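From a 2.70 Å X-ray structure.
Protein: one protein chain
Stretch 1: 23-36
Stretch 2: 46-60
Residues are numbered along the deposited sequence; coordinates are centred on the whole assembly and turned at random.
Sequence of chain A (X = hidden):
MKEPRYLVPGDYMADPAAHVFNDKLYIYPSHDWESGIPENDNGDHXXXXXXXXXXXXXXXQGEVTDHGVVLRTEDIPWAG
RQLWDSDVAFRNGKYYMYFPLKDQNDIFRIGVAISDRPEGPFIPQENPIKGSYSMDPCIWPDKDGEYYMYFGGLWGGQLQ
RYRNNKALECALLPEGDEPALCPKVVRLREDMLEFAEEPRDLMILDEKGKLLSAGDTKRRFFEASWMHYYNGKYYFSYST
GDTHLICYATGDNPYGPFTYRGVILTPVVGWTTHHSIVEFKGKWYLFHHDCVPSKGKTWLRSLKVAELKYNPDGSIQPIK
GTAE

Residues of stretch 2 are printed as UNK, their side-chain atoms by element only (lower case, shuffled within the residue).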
# COMPACT_ATOMS: atom_id res chain seq x y z
N ASP A 23 -16.41 -18.25 29.10
CA ASP A 23 -17.33 -17.68 30.09
C ASP A 23 -16.77 -16.43 30.78
O ASP A 23 -17.25 -16.02 31.84
CB ASP A 23 -17.75 -18.73 31.13
CG ASP A 23 -18.47 -19.90 30.51
OD1 ASP A 23 -18.90 -19.78 29.34
OD2 ASP A 23 -18.62 -20.94 31.18
N LYS A 24 -15.76 -15.83 30.16
CA LYS A 24 -15.17 -14.59 30.64
C LYS A 24 -15.34 -13.52 29.57
O LYS A 24 -15.35 -13.83 28.38
CB LYS A 24 -13.69 -14.79 30.95
CG LYS A 24 -13.39 -15.39 32.31
CD LYS A 24 -11.90 -15.63 32.48
CE LYS A 24 -11.48 -15.52 33.94
NZ LYS A 24 -11.64 -14.13 34.45
N LEU A 25 -15.47 -12.27 30.00
CA LEU A 25 -15.59 -11.17 29.06
C LEU A 25 -14.25 -10.47 28.86
O LEU A 25 -13.73 -9.84 29.78
CB LEU A 25 -16.65 -10.17 29.53
CG LEU A 25 -16.85 -8.94 28.65
CD1 LEU A 25 -18.33 -8.68 28.42
CD2 LEU A 25 -16.18 -7.72 29.28
N TYR A 26 -13.69 -10.59 27.66
CA TYR A 26 -12.42 -9.94 27.35
C TYR A 26 -12.65 -8.65 26.56
O TYR A 26 -13.54 -8.59 25.71
CB TYR A 26 -11.51 -10.88 26.56
CG TYR A 26 -11.03 -12.08 27.35
CD1 TYR A 26 -9.79 -12.07 27.98
CD2 TYR A 26 -11.81 -13.22 27.47
CE1 TYR A 26 -9.35 -13.17 28.70
CE2 TYR A 26 -11.38 -14.32 28.19
CZ TYR A 26 -10.15 -14.29 28.80
OH TYR A 26 -9.71 -15.38 29.52
N ILE A 27 -11.85 -7.64 26.85
CA ILE A 27 -11.93 -6.38 26.12
C ILE A 27 -10.61 -6.09 25.41
O ILE A 27 -9.54 -6.30 25.96
CB ILE A 27 -12.26 -5.20 27.06
CG1 ILE A 27 -13.38 -5.60 28.03
CG2 ILE A 27 -12.66 -3.97 26.26
CD1 ILE A 27 -13.75 -4.51 29.01
N TYR A 28 -10.70 -5.61 24.17
CA TYR A 28 -9.52 -5.29 23.39
C TYR A 28 -9.56 -3.83 22.93
O TYR A 28 -9.93 -3.55 21.79
CB TYR A 28 -9.39 -6.23 22.19
CG TYR A 28 -9.34 -7.69 22.58
CD1 TYR A 28 -8.14 -8.29 22.91
CD2 TYR A 28 -10.50 -8.46 22.61
CE1 TYR A 28 -8.08 -9.63 23.27
CE2 TYR A 28 -10.45 -9.80 22.96
CZ TYR A 28 -9.24 -10.37 23.29
OH TYR A 28 -9.18 -11.70 23.64
N PRO A 29 -9.19 -2.91 23.82
CA PRO A 29 -9.26 -1.47 23.53
C PRO A 29 -7.94 -0.92 22.99
O PRO A 29 -6.90 -1.57 23.12
CB PRO A 29 -9.52 -0.88 24.91
CG PRO A 29 -8.75 -1.77 25.83
CD PRO A 29 -8.79 -3.16 25.22
N SER A 30 -8.00 0.26 22.38
CA SER A 30 -6.79 0.98 22.01
C SER A 30 -6.20 1.61 23.26
O SER A 30 -6.87 1.70 24.29
CB SER A 30 -7.12 2.07 20.98
OG SER A 30 -7.79 1.54 19.86
N HIS A 31 -4.94 2.03 23.20
CA HIS A 31 -4.28 2.63 24.35
C HIS A 31 -3.89 4.09 24.10
O HIS A 31 -2.85 4.36 23.51
CB HIS A 31 -3.05 1.82 24.76
CG HIS A 31 -2.40 2.29 26.02
ND1 HIS A 31 -1.22 1.76 26.49
CD2 HIS A 31 -2.76 3.25 26.91
CE1 HIS A 31 -0.88 2.37 27.62
NE2 HIS A 31 -1.80 3.27 27.89
N ASP A 32 -4.73 5.01 24.56
CA ASP A 32 -4.44 6.43 24.44
C ASP A 32 -3.35 6.87 25.41
O ASP A 32 -3.37 6.52 26.59
CB ASP A 32 -5.70 7.26 24.67
CG ASP A 32 -6.61 7.30 23.46
OD1 ASP A 32 -6.10 7.22 22.33
OD2 ASP A 32 -7.84 7.42 23.64
N TRP A 33 -2.40 7.65 24.90
CA TRP A 33 -1.35 8.23 25.73
C TRP A 33 -1.04 9.63 25.22
O TRP A 33 -1.31 9.95 24.07
CB TRP A 33 -0.09 7.36 25.70
CG TRP A 33 0.64 7.41 24.40
CD1 TRP A 33 0.21 6.94 23.19
CD2 TRP A 33 1.95 7.96 24.17
NE1 TRP A 33 1.17 7.16 22.23
CE2 TRP A 33 2.25 7.79 22.80
CE3 TRP A 33 2.90 8.57 24.99
CZ2 TRP A 33 3.45 8.21 22.24
CZ3 TRP A 33 4.10 8.99 24.43
CH2 TRP A 33 4.36 8.81 23.07
N GLU A 34 -0.49 10.46 26.09
CA GLU A 34 -0.17 11.83 25.71
C GLU A 34 1.11 11.92 24.90
O GLU A 34 2.21 12.01 25.46
CB GLU A 34 -0.08 12.74 26.94
CG GLU A 34 0.27 14.19 26.62
CD GLU A 34 -0.82 14.91 25.84
OE1 GLU A 34 -1.64 15.61 26.46
OE2 GLU A 34 -0.86 14.77 24.60
N SER A 35 0.98 11.86 23.58
CA SER A 35 2.09 12.15 22.70
C SER A 35 2.27 13.67 22.69
O SER A 35 1.31 14.41 22.89
CB SER A 35 1.82 11.65 21.28
OG SER A 35 0.65 12.24 20.75
N GLY A 36 3.49 14.13 22.46
CA GLY A 36 3.76 15.55 22.47
C GLY A 36 3.29 16.26 21.22
O GLY A 36 3.71 17.39 20.94
N UNK A 46 -3.68 11.14 17.56
CA UNK A 46 -4.03 9.76 17.86
C UNK A 46 -2.84 8.87 17.57
O UNK A 46 -2.82 8.12 16.59
c UNK A 46 -7.14 9.70 18.62
c UNK A 46 -7.12 10.92 16.57
c UNK A 46 -8.90 11.24 18.13
c UNK A 46 -8.30 11.54 16.92
c UNK A 46 -8.32 10.32 18.98
c UNK A 46 -6.52 9.99 17.42
c UNK A 46 -5.24 9.32 17.03
N UNK A 47 -1.83 8.95 18.43
CA UNK A 47 -0.57 8.26 18.21
C UNK A 47 -0.40 7.07 19.15
O UNK A 47 0.62 6.94 19.82
c UNK A 47 1.89 8.72 17.75
c UNK A 47 0.61 9.23 18.38
o UNK A 47 1.85 7.99 16.76
n UNK A 47 3.02 9.10 18.32
N UNK A 48 -1.40 6.20 19.19
CA UNK A 48 -1.31 4.99 20.01
C UNK A 48 -0.24 4.06 19.46
O UNK A 48 0.06 4.09 18.27
c UNK A 48 -5.71 5.25 18.63
s UNK A 48 -4.46 6.28 19.39
c UNK A 48 -3.79 5.14 20.61
c UNK A 48 -2.66 4.28 20.07
N UNK A 49 0.35 3.25 20.33
CA UNK A 49 1.48 2.42 19.92
C UNK A 49 1.47 1.00 20.49
O UNK A 49 2.39 0.23 20.24
c UNK A 49 2.91 3.55 21.72
c UNK A 49 2.80 3.12 20.27
c UNK A 49 4.21 4.29 21.98
n UNK A 49 5.58 5.47 23.69
c UNK A 49 4.29 4.78 23.41
N UNK A 50 0.44 0.66 21.25
CA UNK A 50 0.36 -0.68 21.83
C UNK A 50 -1.07 -1.13 22.17
O UNK A 50 -2.02 -0.36 22.07
c UNK A 50 0.83 0.15 24.18
o UNK A 50 0.13 1.14 23.89
c UNK A 50 1.26 -0.79 23.07
o UNK A 50 1.18 -0.12 25.35
N UNK A 51 -1.19 -2.39 22.58
CA UNK A 51 -2.48 -2.97 22.96
C UNK A 51 -2.41 -3.63 24.33
O UNK A 51 -1.50 -4.40 24.61
c UNK A 51 -3.14 -4.12 19.42
c UNK A 51 -3.39 -3.46 20.61
o UNK A 51 -4.69 -1.93 16.97
c UNK A 51 -3.57 -3.62 18.21
c UNK A 51 -4.26 -2.43 18.18
c UNK A 51 -2.92 -4.02 21.93
c UNK A 51 -4.10 -2.26 20.55
c UNK A 51 -4.53 -1.74 19.35
N UNK A 52 -3.40 -3.33 25.17
CA UNK A 52 -3.58 -4.06 26.42
C UNK A 52 -4.79 -4.97 26.28
O UNK A 52 -5.59 -4.83 25.35
c UNK A 52 -3.79 -3.09 27.59
n UNK A 52 -1.95 -2.65 29.26
n UNK A 52 -0.73 -1.17 28.29
c UNK A 52 -2.53 -2.40 28.04
c UNK A 52 -1.76 -1.47 27.43
c UNK A 52 -0.86 -1.90 29.39
N UNK A 53 -4.94 -5.92 27.21
CA UNK A 53 -6.09 -6.81 27.21
C UNK A 53 -6.70 -6.91 28.61
O UNK A 53 -6.03 -7.31 29.56
c UNK A 53 -5.37 -8.19 25.23
c UNK A 53 -5.73 -8.23 26.71
c UNK A 53 -6.89 -9.19 26.94
N UNK A 54 -7.98 -6.54 28.72
CA UNK A 54 -8.67 -6.59 30.00
C UNK A 54 -9.73 -7.69 30.01
O UNK A 54 -10.34 -7.99 28.99
c UNK A 54 -9.31 -5.24 30.32
c UNK A 54 -8.33 -4.10 30.36
c UNK A 54 -8.14 -3.28 29.26
c UNK A 54 -6.52 -2.00 30.45
c UNK A 54 -6.70 -2.80 31.56
c UNK A 54 -7.24 -2.24 29.30
c UNK A 54 -7.60 -3.85 31.51
N UNK A 55 -9.94 -8.29 31.18
CA UNK A 55 -10.94 -9.35 31.32
C UNK A 55 -11.74 -9.19 32.61
O UNK A 55 -11.22 -8.72 33.62
c UNK A 55 -10.27 -10.73 31.28
o UNK A 55 -9.33 -10.87 32.33
N UNK A 56 -13.01 -9.59 32.56
CA UNK A 56 -13.89 -9.49 33.72
C UNK A 56 -14.65 -10.79 33.94
O UNK A 56 -14.79 -11.60 33.03
c UNK A 56 -16.01 -5.52 34.65
s UNK A 56 -15.48 -5.71 32.95
c UNK A 56 -14.26 -7.02 33.12
c UNK A 56 -14.88 -8.34 33.55
N UNK A 57 -15.14 -10.98 35.16
CA UNK A 57 -16.01 -12.11 35.47
C UNK A 57 -17.43 -11.61 35.70
O UNK A 57 -18.40 -12.33 35.48
c UNK A 57 -15.50 -12.86 36.70
c UNK A 57 -14.35 -13.80 36.38
o UNK A 57 -13.42 -13.90 37.21
o UNK A 57 -14.38 -14.42 35.30
N UNK A 58 -17.53 -10.36 36.16
CA UNK A 58 -18.82 -9.72 36.37
C UNK A 58 -18.75 -8.26 35.93
O UNK A 58 -17.97 -7.48 36.47
o UNK A 58 -20.78 -8.63 39.21
c UNK A 58 -19.22 -9.80 37.85
o UNK A 58 -21.46 -9.28 37.23
c UNK A 58 -20.58 -9.20 38.12
N UNK A 59 -19.50 -7.92 34.90
CA UNK A 59 -19.42 -6.58 34.34
C UNK A 59 -19.88 -5.51 35.32
O UNK A 59 -19.24 -4.49 35.47
c UNK A 59 -19.73 -7.44 32.02
c UNK A 59 -20.21 -5.07 32.51
c UNK A 59 -20.25 -6.48 33.05
N UNK A 60 -21.01 -5.76 35.97
CA UNK A 60 -21.56 -4.79 36.91
C UNK A 60 -20.86 -4.50 38.24
O UNK A 60 -20.73 -3.34 38.61
o UNK A 60 -26.14 -5.10 35.48
c UNK A 60 -23.03 -5.09 37.14
o UNK A 60 -24.82 -6.81 35.83
c UNK A 60 -25.03 -5.59 35.74
c UNK A 60 -23.88 -4.67 35.96
O HOH W 1 -6.36 -4.39 22.85
O HOH W 2 -3.71 1.24 20.75

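Position 46 carries one carbon and then a ring of six carbons, turned away from stretch 1 at its CB and making no contact there; it is Phe46. At position 47 two carbons end in one oxygen and one nitrogen, an amide, and CB lies 3.8 Å from Ser35 OG. This is Asn47, whose backbone O accepts a very short hydrogen bond from Trp33 NE1 (2.5 Å). Position 48 has an unbranched chain of two carbons, a sulfur and a terminal carbon, beside His31 and Asp32, hence Met48; its SD is 3.5 Å from Asp32 OD1.

At position 49 four carbons in a row ending in nitrogen extend across the indole of Trp33, which identifies Lys49. Its NZ sits 3.8 Å from the centroid of the Trp33 six-membered ring, a cation-pi contact. Position 50 bears two carbons, the second with two oxygens, facing the imidazole of His31. As Asp50, it receives two weak hydrogen bonds from His31 ND1, at 3.0 Å to OD1 and 3.3 Å to OD2.

At position 51 one carbon leads to a six-carbon ring bearing an oxygen, with Ser30 CA at the ring's edge: Tyr51. Position 52 has one carbon and a five-membered ring of three carbons and two nitrogens, its edge toward the face of the His31 ring; it is His52. At position 53 one carbon carries two more, packed against Tyr28: Val53, whose CG2 lies 3.6 Å from Tyr28 CD1.

At position 54, one carbon leads to an all-carbon six-membered ring next to Pro29: Phe54, with CD2 3.8 Å from Pro29 CG. Position 55 has just a carbon and an oxygen, and CB is 3.6 Å from Tyr26 CD1; it is Ser55. At position 56 an unbranched carbon, carbon, sulfur, carbon chain lies beside Leu25: Met56, its SD 4.2 Å from Leu25 CD2. Position 57, two carbons with two oxygens on the second, reaches the Lys24 amine and is Asp57, forming a salt bridge from OD1 to Lys24 NZ (2.9 Å).

Position 58 has the same carboxylate pattern but no contact: Asp58. Position 59, a carbon carrying two carbons near Leu25, is Val59; position 60, three carbons ending in two oxygens, out of reach, is Glu60.

The contact is anchored by antiparallel pairing of Leu25 with Met56 and Ile27 with Phe54, each pair exchanging two backbone hydrogen bonds. Beyond it, one water bridges Pro29 O and His52 O, another His31 N and Asp50 O, while side chains carry the contact onward to Trp33.

Stretch 2 46-60: FNMKDYHVFSMDDVE
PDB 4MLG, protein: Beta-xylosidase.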